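Local coordinates for protein alpha-glucosidase (Pseudoalteromonas sp. K8, PDB 5HQA) that probably hydrolyses alpha-glucosidic linkages as a calcium-dependent, chloride-activated family 97 glycoside hydrolase, and binds the inhibitor acarbose in its active-site cleft, at residues Q460-P472 against N505-L517. Numbering follows the deposited sequence.
Sequences QEFNAWGTPPNPP and NTNRPQTTLAKQL. With CA (calcium ion), chain C; AC1 (4,6-dideoxy-4-{[(1S,4R,5S,6S)-4,5,6-trihydroxy-3-(hydroxymethyl)cyclohex-2-en-1-yl]amino}-alpha-D-glucopyranose), chain B; GLC (alpha-D-glucopyranose), chain D; GLC (alpha-D-glucopyranose), chain E.
On the rim of the acarbose-binding cleft, the sugar-lining turn 465-467 is gripped from behind by the amide of Asn507. Asn507 OD1 accepts from Thr467 N at 2.8 Å, the donor tilted from the carbonyl plane, while its ND2 donates to Thr467 OG1 at 3.0 Å with the hydroxyl near the amide plane. With OG1 beside the backbone N (chi1 -38°), the Thr467 hydroxyl can receive this bond and also donate to Trp465 O. Trp465 lays one indole face against the glucose of chain E, its CZ2 3.5 Å from C6, and rests the other over Glu461 O. Glu461 OE2 binds the calcium ion together with Glu154, Glu437 and Glu455, at the mouth of the catalytic (beta/alpha)8 barrel characteristic of family 97. Behind this site, Pro469 CB packs 3.3 Å from Arg508 O, and Gln510 brings its CG, CD and NE2 against one ring atom, Pro469 CG (NE2 at 3.7 Å). Asn463 sets CB against Pro509 and splits its amide: ND2 donates in plane to Gln460 OE1 at 2.9 Å, and OD1 receives Asn470 N almost head-on (C=O...N 175°). Replacing it with alanine is likely to leave Asn470 N without its acceptor, to free the Gln460 amide to turn, and to lose the CG and ND2 contacts with Pro509 CA. Gln460 NE2 donates to Gln516 OE1 at 3.0 Å, the two amide planes 47° apart, and a water joins Gln460 OE1 to Gln516 NE2. Farther from the sugars, the extended Lys515 reaches Pro472 O with a weak bond and is also hydrogen-bonded to Ser651 OG, where helix 513-522 borders the C-terminal beta domain.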
loop_
_atom_site.group_PDB
_atom_site.type_symbol
_atom_site.label_atom_id
_atom_site.label_comp_id
_atom_site.label_asym_id
_atom_site.label_seq_id
_atom_site.Cartn_x
_atom_site.Cartn_y
_atom_site.Cartn_z
ATOM N N GLN A 460 6.003 -11.263 -2.402
ATOM C CA GLN A 460 6.540 -12.623 -2.340
ATOM C C GLN A 460 6.865 -13.191 -3.716
ATOM O O GLN A 460 7.779 -14.018 -3.844
ATOM C CB GLN A 460 5.529 -13.531 -1.640
ATOM C CG GLN A 460 6.067 -14.889 -1.226
ATOM C CD GLN A 460 6.831 -14.814 0.084
ATOM O OE1 GLN A 460 8.062 -14.698 0.095
ATOM N NE2 GLN A 460 6.102 -14.875 1.200
ATOM N N GLU A 461 6.120 -12.792 -4.753
ATOM C CA GLU A 461 6.323 -13.388 -6.073
ATOM C C GLU A 461 7.754 -13.209 -6.564
ATOM O O GLU A 461 8.284 -14.084 -7.256
ATOM C CB GLU A 461 5.346 -12.788 -7.082
ATOM C CG GLU A 461 5.463 -11.269 -7.216
ATOM C CD GLU A 461 4.608 -10.716 -8.340
ATOM O OE1 GLU A 461 4.073 -11.530 -9.122
ATOM O OE2 GLU A 461 4.479 -9.474 -8.455
ATOM N N PHE A 462 8.404 -12.091 -6.221
ATOM C CA PHE A 462 9.787 -11.907 -6.661
ATOM C C PHE A 462 10.740 -12.880 -5.994
ATOM O O PHE A 462 11.880 -13.009 -6.449
ATOM C CB PHE A 462 10.249 -10.469 -6.420
ATOM C CG PHE A 462 9.759 -9.519 -7.463
ATOM C CD1 PHE A 462 8.464 -9.014 -7.404
ATOM C CD2 PHE A 462 10.570 -9.171 -8.530
ATOM C CE1 PHE A 462 7.994 -8.156 -8.398
ATOM C CE2 PHE A 462 10.113 -8.313 -9.524
ATOM C CZ PHE A 462 8.825 -7.806 -9.462
ATOM N N ASN A 463 10.299 -13.571 -4.944
ATOM C CA ASN A 463 11.127 -14.593 -4.328
ATOM C C ASN A 463 11.026 -15.927 -5.038
ATOM O O ASN A 463 11.790 -16.839 -4.712
ATOM C CB ASN A 463 10.752 -14.739 -2.858
ATOM C CG ASN A 463 11.076 -13.497 -2.072
ATOM O OD1 ASN A 463 12.000 -12.760 -2.423
ATOM N ND2 ASN A 463 10.316 -13.242 -1.016
ATOM N N ALA A 464 10.121 -16.060 -6.004
ATOM C CA ALA A 464 10.076 -17.262 -6.830
ATOM C C ALA A 464 11.014 -17.177 -8.029
ATOM O O ALA A 464 11.571 -18.199 -8.442
ATOM C CB ALA A 464 8.647 -17.525 -7.316
ATOM N N TRP A 465 11.210 -15.976 -8.593
ATOM C CA TRP A 465 11.963 -15.870 -9.839
ATOM C C TRP A 465 12.741 -14.561 -9.985
ATOM O O TRP A 465 13.239 -14.297 -11.088
ATOM C CB TRP A 465 10.999 -16.027 -11.040
ATOM C CG TRP A 465 9.654 -15.369 -10.795
ATOM C CD1 TRP A 465 8.464 -16.003 -10.548
ATOM C CD2 TRP A 465 9.375 -13.963 -10.745
ATOM N NE1 TRP A 465 7.463 -15.075 -10.365
ATOM C CE2 TRP A 465 7.996 -13.819 -10.474
ATOM C CE3 TRP A 465 10.154 -12.810 -10.910
ATOM C CZ2 TRP A 465 7.380 -12.568 -10.360
ATOM C CZ3 TRP A 465 9.540 -11.568 -10.800
ATOM C CH2 TRP A 465 8.171 -11.456 -10.525
ATOM N N GLY A 466 12.888 -13.748 -8.929
ATOM C CA GLY A 466 13.320 -12.365 -9.118
ATOM C C GLY A 466 14.690 -12.224 -9.758
ATOM O O GLY A 466 14.920 -11.304 -10.556
ATOM N N THR A 467 15.615 -13.122 -9.411
ATOM C CA THR A 467 16.971 -13.134 -9.971
ATOM C C THR A 467 17.648 -11.754 -9.944
ATOM O O THR A 467 17.956 -11.193 -11.000
ATOM C CB THR A 467 16.954 -13.664 -11.434
ATOM O OG1 THR A 467 15.994 -14.726 -11.540
ATOM C CG2 THR A 467 18.303 -14.217 -11.816
ATOM N N PRO A 468 17.920 -11.211 -8.745
ATOM C CA PRO A 468 17.777 -11.837 -7.431
ATOM C C PRO A 468 16.399 -11.674 -6.792
ATOM O O PRO A 468 15.616 -10.780 -7.175
ATOM C CB PRO A 468 18.827 -11.100 -6.593
ATOM C CG PRO A 468 18.782 -9.716 -7.147
ATOM C CD PRO A 468 18.614 -9.913 -8.648
ATOM N N PRO A 469 16.122 -12.525 -5.798
ATOM C CA PRO A 469 14.904 -12.363 -4.998
ATOM C C PRO A 469 15.016 -11.152 -4.087
ATOM O O PRO A 469 16.043 -10.460 -4.100
ATOM C CB PRO A 469 14.840 -13.676 -4.206
ATOM C CG PRO A 469 16.279 -14.038 -4.016
ATOM C CD PRO A 469 16.952 -13.650 -5.316
ATOM N N ASN A 470 13.976 -10.875 -3.307
ATOM C CA ASN A 470 14.036 -9.754 -2.378
ATOM C C ASN A 470 15.167 -9.976 -1.374
ATOM O O ASN A 470 15.376 -11.103 -0.909
ATOM C CB ASN A 470 12.711 -9.587 -1.626
ATOM C CG ASN A 470 11.520 -9.385 -2.557
ATOM O OD1 ASN A 470 11.666 -8.898 -3.683
ATOM N ND2 ASN A 470 10.330 -9.754 -2.082
ATOM N N PRO A 471 15.911 -8.934 -1.017
ATOM C CA PRO A 471 17.006 -9.089 -0.052
ATOM C C PRO A 471 16.474 -9.174 1.368
ATOM O O PRO A 471 15.321 -8.805 1.638
ATOM C CB PRO A 471 17.835 -7.809 -0.255
ATOM C CG PRO A 471 16.792 -6.786 -0.658
ATOM C CD PRO A 471 15.817 -7.555 -1.537
ATOM N N PRO A 472 17.285 -9.666 2.303
ATOM C CA PRO A 472 16.853 -9.706 3.710
ATOM C C PRO A 472 16.289 -8.395 4.238
ATOM O O PRO A 472 15.357 -8.424 5.052
ATOM C CB PRO A 472 18.142 -10.100 4.432
ATOM C CG PRO A 472 18.816 -11.006 3.434
ATOM C CD PRO A 472 18.554 -10.389 2.091
ATOM N N ASN A 505 22.220 -17.882 -3.060
ATOM C CA ASN A 505 22.369 -17.595 -4.485
ATOM C C ASN A 505 21.268 -18.221 -5.333
ATOM O O ASN A 505 21.447 -18.385 -6.547
ATOM C CB ASN A 505 23.739 -18.065 -4.978
ATOM C CG ASN A 505 24.873 -17.473 -4.176
ATOM O OD1 ASN A 505 25.633 -18.193 -3.525
ATOM N ND2 ASN A 505 24.982 -16.152 -4.199
ATOM N N THR A 506 20.141 -18.578 -4.726
ATOM C CA THR A 506 19.009 -19.155 -5.433
ATOM C C THR A 506 17.813 -18.228 -5.298
ATOM O O THR A 506 17.771 -17.363 -4.414
ATOM C CB THR A 506 18.649 -20.536 -4.872
ATOM O OG1 THR A 506 18.533 -20.434 -3.451
ATOM C CG2 THR A 506 19.736 -21.544 -5.191
ATOM N N ASN A 507 16.828 -18.421 -6.176
ATOM C CA ASN A 507 15.568 -17.688 -6.069
ATOM C C ASN A 507 14.704 -18.352 -5.004
ATOM O O ASN A 507 14.170 -19.445 -5.218
ATOM C CB ASN A 507 14.842 -17.636 -7.411
ATOM C CG ASN A 507 15.427 -16.589 -8.357
ATOM O OD1 ASN A 507 15.757 -15.458 -7.951
ATOM N ND2 ASN A 507 15.549 -16.960 -9.631
ATOM N N ARG A 508 14.569 -17.689 -3.860
ATOM C CA ARG A 508 13.800 -18.157 -2.715
ATOM C C ARG A 508 13.580 -16.963 -1.808
ATOM O O ARG A 508 14.308 -15.970 -1.919
ATOM C CB ARG A 508 14.552 -19.259 -1.954
ATOM C CG ARG A 508 16.006 -18.874 -1.705
ATOM C CD ARG A 508 16.648 -19.618 -0.535
ATOM N NE ARG A 508 16.095 -19.229 0.761
ATOM C CZ ARG A 508 16.733 -19.384 1.919
ATOM N NH1 ARG A 508 17.965 -19.893 1.945
ATOM N NH2 ARG A 508 16.144 -19.022 3.054
ATOM N N PRO A 509 12.597 -17.015 -0.904
ATOM C CA PRO A 509 12.562 -15.997 0.158
ATOM C C PRO A 509 13.837 -16.109 0.973
ATOM O O PRO A 509 14.193 -17.186 1.457
ATOM C CB PRO A 509 11.312 -16.357 0.977
ATOM C CG PRO A 509 10.469 -17.205 0.039
ATOM C CD PRO A 509 11.482 -17.973 -0.779
ATOM N N GLN A 510 14.555 -14.996 1.076
ATOM C CA GLN A 510 15.814 -14.978 1.816
ATOM C C GLN A 510 15.534 -14.624 3.276
ATOM O O GLN A 510 15.911 -13.571 3.785
ATOM C CB GLN A 510 16.790 -14.012 1.157
ATOM C CG GLN A 510 17.146 -14.469 -0.251
ATOM C CD GLN A 510 18.296 -13.693 -0.853
ATOM O OE1 GLN A 510 18.448 -12.490 -0.610
ATOM N NE2 GLN A 510 19.122 -14.381 -1.640
ATOM N N THR A 511 14.794 -15.526 3.924
ATOM C CA THR A 511 14.302 -15.330 5.284
ATOM C C THR A 511 14.308 -16.669 6.005
ATOM O O THR A 511 14.484 -17.728 5.396
ATOM C CB THR A 511 12.873 -14.753 5.331
ATOM O OG1 THR A 511 11.919 -15.810 5.160
ATOM C CG2 THR A 511 12.641 -13.684 4.259
ATOM N N THR A 512 14.106 -16.613 7.321
ATOM C CA THR A 512 13.819 -17.804 8.103
ATOM C C THR A 512 12.320 -18.090 8.071
ATOM O O THR A 512 11.513 -17.288 7.600
ATOM C CB THR A 512 14.275 -17.645 9.559
ATOM O OG1 THR A 512 13.479 -16.635 10.193
ATOM C CG2 THR A 512 15.751 -17.267 9.638
ATOM N N LEU A 513 11.958 -19.259 8.605
ATOM C CA LEU A 513 10.555 -19.645 8.693
ATOM C C LEU A 513 9.786 -18.726 9.632
ATOM O O LEU A 513 8.670 -18.300 9.320
ATOM C CB LEU A 513 10.458 -21.099 9.163
ATOM C CG LEU A 513 9.074 -21.710 9.348
ATOM C CD1 LEU A 513 8.303 -21.701 8.044
ATOM C CD2 LEU A 513 9.240 -23.140 9.864
ATOM N N ALA A 514 10.363 -18.415 10.794
ATOM C CA ALA A 514 9.669 -17.542 11.733
ATOM C C ALA A 514 9.426 -16.159 11.137
ATOM O O ALA A 514 8.411 -15.525 11.438
ATOM C CB ALA A 514 10.461 -17.444 13.039
ATOM N N LYS A 515 10.324 -15.679 10.275
ATOM C CA LYS A 515 10.085 -14.384 9.640
ATOM C C LYS A 515 8.844 -14.437 8.752
ATOM O O LYS A 515 8.083 -13.463 8.674
ATOM C CB LYS A 515 11.319 -13.949 8.844
ATOM C CG LYS A 515 11.123 -12.644 8.057
ATOM C CD LYS A 515 12.466 -11.993 7.761
ATOM C CE LYS A 515 12.340 -10.826 6.793
ATOM N NZ LYS A 515 13.702 -10.334 6.426
ATOM N N GLN A 516 8.608 -15.578 8.090
ATOM C CA GLN A 516 7.396 -15.719 7.288
ATOM C C GLN A 516 6.145 -15.602 8.150
ATOM O O GLN A 516 5.134 -15.044 7.710
ATOM C CB GLN A 516 7.400 -17.050 6.540
ATOM C CG GLN A 516 8.434 -17.132 5.424
ATOM C CD GLN A 516 8.189 -16.101 4.342
ATOM O OE1 GLN A 516 7.076 -15.987 3.818
ATOM N NE2 GLN A 516 9.219 -15.315 4.029
ATOM N N LEU A 517 6.192 -16.122 9.384
ATOM C CA LEU A 517 5.050 -15.982 10.286
ATOM C C LEU A 517 4.882 -14.536 10.745
ATOM O O LEU A 517 3.757 -14.021 10.818
ATOM C CB LEU A 517 5.224 -16.898 11.494
ATOM C CG LEU A 517 5.341 -18.388 11.192
ATOM C CD1 LEU A 517 5.569 -19.159 12.478
ATOM C CD2 LEU A 517 4.087 -18.873 10.487
HETATM CA CA CA C . 3.080 -8.035 -9.597
HETATM C C1 AC1 B . 6.013 -9.405 -14.407
HETATM O O2 AC1 B . 6.434 -7.267 -13.414
HETATM C C2 AC1 B . 5.419 -8.270 -13.585
HETATM C C4A AC1 B . -0.032 -12.646 -10.632
HETATM C C3 AC1 B . 4.896 -8.758 -12.260
HETATM O O3 AC1 B . 4.409 -7.654 -11.477
HETATM C C4 AC1 B . 3.829 -9.797 -12.484
HETATM N N4A AC1 B . 3.050 -10.128 -11.249
HETATM C C5 AC1 B . 4.665 -10.970 -12.973
HETATM O O5 AC1 B . 5.163 -10.639 -14.336
HETATM C C6 AC1 B . 3.941 -12.279 -13.033
HETATM C C1B AC1 B . 1.553 -10.116 -11.423
HETATM C C2B AC1 B . 0.809 -10.413 -9.959
HETATM O O2B AC1 B . 1.385 -9.530 -8.996
HETATM C C3B AC1 B . 0.892 -11.771 -9.607
HETATM O O3B AC1 B . 0.423 -12.041 -8.263
HETATM O O4 AC1 B . 0.139 -14.028 -10.383
HETATM C C5B AC1 B . 0.248 -12.371 -12.021
HETATM C C7B AC1 B . 1.062 -11.017 -12.411
HETATM C C6B AC1 B . -0.704 -12.983 -13.062
HETATM O O6B AC1 B . -1.901 -12.271 -13.013
HETATM C C1 GLC D . 15.029 -11.238 -13.867
HETATM C C2 GLC D . 14.649 -12.525 -14.583
HETATM C C3 GLC D . 13.210 -12.668 -14.998
HETATM C C4 GLC D . 12.246 -11.568 -14.704
HETATM C C5 GLC D . 12.808 -10.237 -14.196
HETATM C C6 GLC D . 12.448 -9.968 -12.786
HETATM O O1 GLC D . 16.378 -10.980 -14.059
HETATM O O2 GLC D . 15.447 -12.654 -15.771
HETATM O O3 GLC D . 12.718 -13.933 -14.424
HETATM O O4 GLC D . 11.613 -11.188 -16.002
HETATM O O5 GLC D . 14.273 -10.079 -14.370
HETATM O O6 GLC D . 12.106 -8.596 -12.717
HETATM C C1 GLC E . 10.378 -11.769 -16.297
HETATM C C2 GLC E . 9.502 -10.694 -16.930
HETATM C C3 GLC E . 8.859 -9.789 -15.914
HETATM C C4 GLC E . 7.969 -10.586 -15.019
HETATM C C5 GLC E . 8.716 -11.733 -14.322
HETATM C C6 GLC E . 7.730 -12.770 -13.877
HETATM O O2 GLC E . 10.313 -9.929 -17.830
HETATM O O3 GLC E . 8.087 -8.751 -16.611
HETATM O O4 GLC E . 7.306 -9.708 -14.005
HETATM O O5 GLC E . 9.761 -12.461 -15.123
HETATM O O6 GLC E . 7.433 -13.670 -14.922
HETATM O O HOH W 1 9.156 -13.121 2.127
HETATM O O HOH W 2 13.549 -12.546 0.534
HETATM O O HOH W 3 18.465 -10.899 -2.922
#